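Local coordinates for cysteine protease (Listeria monocytogenes, PDB 5HU4), which covalently attaches surface proteins to the bacterial cell wall as a class A sortase, cleaving their C-terminal sorting signal and passing the product on through a thioester intermediate, at residues Q38-G43 with L73-N78; G60-V65 with K119-V124. All coordinates share one frame; numbering follows the deposited sequence.

Contact 1. Residues Q38-G43 with L73-N78; sequences QVMGKG and LTDLEN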
# COMPACT_ATOMS: atom_id res chain seq x y z
N GLN A 38 1.68 -9.65 9.48
CA GLN A 38 0.54 -9.25 8.66
C GLN A 38 0.31 -10.20 7.48
O GLN A 38 1.25 -10.71 6.87
CB GLN A 38 0.71 -7.82 8.15
CG GLN A 38 1.84 -7.61 7.15
CD GLN A 38 2.06 -6.14 6.84
OE1 GLN A 38 2.60 -5.39 7.65
NE2 GLN A 38 1.63 -5.72 5.65
N VAL A 39 -0.97 -10.45 7.18
CA VAL A 39 -1.37 -11.36 6.12
C VAL A 39 -2.29 -10.65 5.13
O VAL A 39 -3.15 -9.86 5.53
CB VAL A 39 -2.09 -12.61 6.69
CG1 VAL A 39 -2.39 -13.61 5.58
CG2 VAL A 39 -1.26 -13.25 7.79
N MET A 40 -2.10 -10.91 3.84
CA MET A 40 -2.93 -10.30 2.81
C MET A 40 -4.38 -10.76 2.90
O MET A 40 -4.66 -11.95 3.06
CB MET A 40 -2.38 -10.62 1.41
CG MET A 40 -1.12 -9.85 1.05
SD MET A 40 -0.63 -10.09 -0.67
CE MET A 40 0.92 -9.19 -0.71
N GLY A 41 -5.30 -9.81 2.82
CA GLY A 41 -6.72 -10.11 2.85
C GLY A 41 -7.26 -10.40 4.24
O GLY A 41 -8.42 -10.76 4.40
N LYS A 42 -6.40 -10.24 5.25
CA LYS A 42 -6.79 -10.52 6.62
C LYS A 42 -6.29 -9.43 7.57
O LYS A 42 -5.14 -9.01 7.49
CB LYS A 42 -6.26 -11.88 7.06
N GLY A 43 -7.17 -8.99 8.46
CA GLY A 43 -6.83 -7.96 9.43
C GLY A 43 -6.37 -6.68 8.77
O GLY A 43 -6.89 -6.29 7.72
N LEU A 73 -4.23 -5.57 -4.39
CA LEU A 73 -3.11 -6.24 -3.74
C LEU A 73 -3.10 -7.71 -4.12
O LEU A 73 -4.16 -8.34 -4.20
CB LEU A 73 -3.21 -6.07 -2.22
CG LEU A 73 -2.11 -6.64 -1.34
CD1 LEU A 73 -0.79 -5.91 -1.57
CD2 LEU A 73 -2.52 -6.57 0.12
N THR A 74 -1.92 -8.26 -4.37
CA THR A 74 -1.83 -9.67 -4.75
C THR A 74 -0.57 -10.35 -4.23
O THR A 74 0.48 -9.72 -4.08
CB THR A 74 -1.90 -9.85 -6.28
OG1 THR A 74 -2.02 -11.24 -6.60
CG2 THR A 74 -0.65 -9.28 -6.95
N ASP A 75 -0.69 -11.64 -3.93
CA ASP A 75 0.45 -12.47 -3.57
C ASP A 75 0.74 -13.43 -4.71
O ASP A 75 1.42 -14.44 -4.53
CB ASP A 75 0.17 -13.23 -2.27
CG ASP A 75 -1.19 -13.91 -2.26
OD1 ASP A 75 -1.81 -14.03 -3.34
OD2 ASP A 75 -1.64 -14.34 -1.18
N LEU A 76 0.19 -13.09 -5.88
CA LEU A 76 0.25 -13.90 -7.10
C LEU A 76 -0.48 -15.23 -6.94
O LEU A 76 -0.27 -16.16 -7.72
CB LEU A 76 1.70 -14.14 -7.52
CG LEU A 76 2.15 -13.31 -8.73
CD1 LEU A 76 2.15 -11.82 -8.41
CD2 LEU A 76 3.52 -13.76 -9.22
N GLU A 77 -1.35 -15.31 -5.95
CA GLU A 77 -2.28 -16.43 -5.81
C GLU A 77 -3.70 -15.90 -5.79
O GLU A 77 -4.59 -16.42 -6.47
CB GLU A 77 -1.98 -17.24 -4.55
CG GLU A 77 -0.64 -17.96 -4.56
CD GLU A 77 -0.49 -18.92 -5.72
OE1 GLU A 77 -1.49 -19.58 -6.08
OE2 GLU A 77 0.63 -19.03 -6.27
N ASN A 78 -3.91 -14.83 -5.02
CA ASN A 78 -5.22 -14.20 -4.92
C ASN A 78 -5.16 -12.70 -5.22
O ASN A 78 -4.14 -12.05 -4.97
CB ASN A 78 -5.81 -14.42 -3.53
CG ASN A 78 -6.29 -15.84 -3.32
OD1 ASN A 78 -6.93 -16.42 -4.19
ND2 ASN A 78 -5.97 -16.40 -2.16
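M40 reaches across to L73, T74 and D75 from a type II beta turn, V39 to K42, that lies in the loop leading into strand 44-48 of the sortase beta fold. Before the turn, Q38 is tied by its amide to the backbone of M34 and R35 and to P46 of strand 44-48. At V39 the turn begins, closed by the bond from K42 N to V39 O, 3.3 Å long. M40 then does all the touching. Its CG stands opposite the carbonyl carbon (chi1 -74°) and the chain beyond is fully extended, which carries the thioether straight to the end of strand 70-74. M40 CG packs on L73 CD2 at 3.7 Å, and Y45 and Y80 also line this methionine. G41, with positive phi, gives its N-H to the hydroxyl of Y82 as the loop turns away through K42 and G43. Just past the strand end that M40 meets, the chain turns sharply: T74 OG1 accepts from L76 N in an ST turn and bonds to N78 O, while D75 OD1 takes both E77 N and N78 N, the latter at 2.8 Å and nearly straight, 170°. Where this turn starts, M40 SD lies 3.6 Å from D75 CB, and M40 CE ends 3.4 Å from T74 O.

Contact 2. Residues G60-V65 with K119-V124; sequences GPIMKV and KRFVAV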
# COMPACT_ATOMS: atom_id res chain seq x y z
N GLY A 60 4.42 8.42 -3.48
CA GLY A 60 4.15 9.82 -3.73
C GLY A 60 2.74 10.13 -4.21
O GLY A 60 2.07 10.99 -3.63
N PRO A 61 2.27 9.43 -5.26
CA PRO A 61 0.95 9.74 -5.82
C PRO A 61 -0.26 9.42 -4.93
O PRO A 61 -1.36 9.87 -5.24
CB PRO A 61 0.90 8.88 -7.09
CG PRO A 61 2.31 8.63 -7.44
CD PRO A 61 3.01 8.50 -6.13
N ILE A 62 -0.07 8.66 -3.85
CA ILE A 62 -1.22 8.30 -3.01
C ILE A 62 -1.66 9.47 -2.14
O ILE A 62 -2.64 9.38 -1.40
CB ILE A 62 -0.93 7.07 -2.12
CG1 ILE A 62 -0.11 7.47 -0.89
CG2 ILE A 62 -0.25 5.97 -2.92
CD1 ILE A 62 -0.11 6.42 0.20
N MET A 63 -0.92 10.58 -2.22
CA MET A 63 -1.34 11.83 -1.60
C MET A 63 -2.64 12.31 -2.23
O MET A 63 -3.45 12.97 -1.58
CB MET A 63 -0.26 12.90 -1.75
CG MET A 63 1.03 12.61 -1.00
SD MET A 63 0.95 13.07 0.74
CE MET A 63 0.37 14.76 0.63
N LYS A 64 -2.83 11.97 -3.50
CA LYS A 64 -3.98 12.43 -4.26
C LYS A 64 -5.06 11.35 -4.39
O LYS A 64 -5.96 11.46 -5.22
CB LYS A 64 -3.54 12.88 -5.66
N VAL A 65 -4.97 10.32 -3.56
CA VAL A 65 -5.99 9.27 -3.56
C VAL A 65 -7.21 9.75 -2.79
O VAL A 65 -7.09 10.45 -1.77
CB VAL A 65 -5.45 7.94 -2.97
CG1 VAL A 65 -6.33 7.42 -1.84
CG2 VAL A 65 -5.31 6.90 -4.06
N LYS A 119 5.39 14.22 9.86
CA LYS A 119 3.99 13.98 9.52
C LYS A 119 3.85 12.93 8.43
O LYS A 119 4.66 12.86 7.50
CB LYS A 119 3.32 15.29 9.09
CG LYS A 119 3.15 16.30 10.22
CD LYS A 119 3.00 15.61 11.57
CE LYS A 119 2.76 16.61 12.70
NZ LYS A 119 1.48 17.36 12.54
N ARG A 120 2.81 12.10 8.55
CA ARG A 120 2.57 11.03 7.60
C ARG A 120 1.18 11.15 6.99
O ARG A 120 0.22 11.52 7.67
CB ARG A 120 2.70 9.67 8.29
CG ARG A 120 4.06 9.40 8.91
CD ARG A 120 5.12 9.15 7.85
NE ARG A 120 6.45 9.03 8.43
CZ ARG A 120 7.24 10.06 8.70
NH1 ARG A 120 6.84 11.30 8.43
NH2 ARG A 120 8.44 9.86 9.23
N PHE A 121 1.07 10.85 5.70
CA PHE A 121 -0.23 10.73 5.06
C PHE A 121 -0.67 9.27 5.09
O PHE A 121 0.11 8.38 4.76
CB PHE A 121 -0.20 11.25 3.62
CG PHE A 121 -1.54 11.20 2.93
CD1 PHE A 121 -1.91 10.08 2.19
CD2 PHE A 121 -2.43 12.26 3.02
CE1 PHE A 121 -3.14 10.03 1.56
CE2 PHE A 121 -3.66 12.20 2.39
CZ PHE A 121 -4.01 11.09 1.66
N VAL A 122 -1.91 9.04 5.50
CA VAL A 122 -2.42 7.68 5.64
C VAL A 122 -3.69 7.47 4.81
O VAL A 122 -4.60 8.29 4.84
CB VAL A 122 -2.72 7.33 7.11
CG1 VAL A 122 -3.14 5.88 7.24
CG2 VAL A 122 -1.50 7.61 7.97
N ALA A 123 -3.72 6.36 4.08
CA ALA A 123 -4.91 5.98 3.33
C ALA A 123 -5.36 4.58 3.74
O ALA A 123 -4.61 3.61 3.61
CB ALA A 123 -4.64 6.03 1.83
N VAL A 124 -6.58 4.48 4.25
CA VAL A 124 -7.13 3.20 4.69
C VAL A 124 -8.21 2.71 3.73
O VAL A 124 -9.09 3.48 3.33
CB VAL A 124 -7.71 3.30 6.12
CG1 VAL A 124 -8.51 2.05 6.47
CG2 VAL A 124 -6.61 3.54 7.13
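With chi1 at -178°, CG of F121 lies opposite its backbone N, and the ring swings out from strand 119-132 toward the short 3-10 turn at 61-63. M63 answers with a chain bent at both chi2 (-82°) and chi3, which folds its sulfur back to the base of the same ring. The two residues illustrate a Met-aromatic contact: M63 SD sits 4.5 Å from the centroid of the F121 ring, oblique to it, and only 3.6 Å from F121 CB. The backbone of the methionine takes part as well, since M63 CA stands over one face of the F121 ring, 4.2 Å from its centroid, in a CH-pi contact. Beside it the carbonyl of I62 comes in obliquely, I62 O lying 3.1 Å from F121 CE1. That oxygen also receives a weak bond from V65 N as the chain leaves the turn. Farther along, V65 CG1 approaches A123 CB at 4.3 Å, a looser apolar touch, and the I62 side chain continues the packing onto L108 and T110 of strand 105-111. The M63 side chain is about 7 Å from that of C111, the residue that forms the acyl-thioester, so this packing borders the active-site region. No hydrogen bond crosses between the segments; cohesion rests on dispersion, the polarisable sulfur near the ring and the M63 CA-H over its face, with the I62 carbonyl oxygen closely packed beside it.

The segments alternate along the chain, 38-43, 60-65, 73-78 and 119-124, so the two contacts interlock in sequence although their centres are 21 Å apart, on opposite sides of the chain's centre. Their nearest atoms remain about 9 Å from each other. What joins them is the mixed beta-sheet of the sortase domain: strand 78-91 lies between strands 70-74 and 119-132, and thus links the strand of contact 1 to that of contact 2. Each contact lays a loop from between strands against this common sheet. Contact 1 lies away from the catalytic residues, whereas contact 2 is near C111, so the same sheet carries one packing site remote from the catalytic residues and another near them.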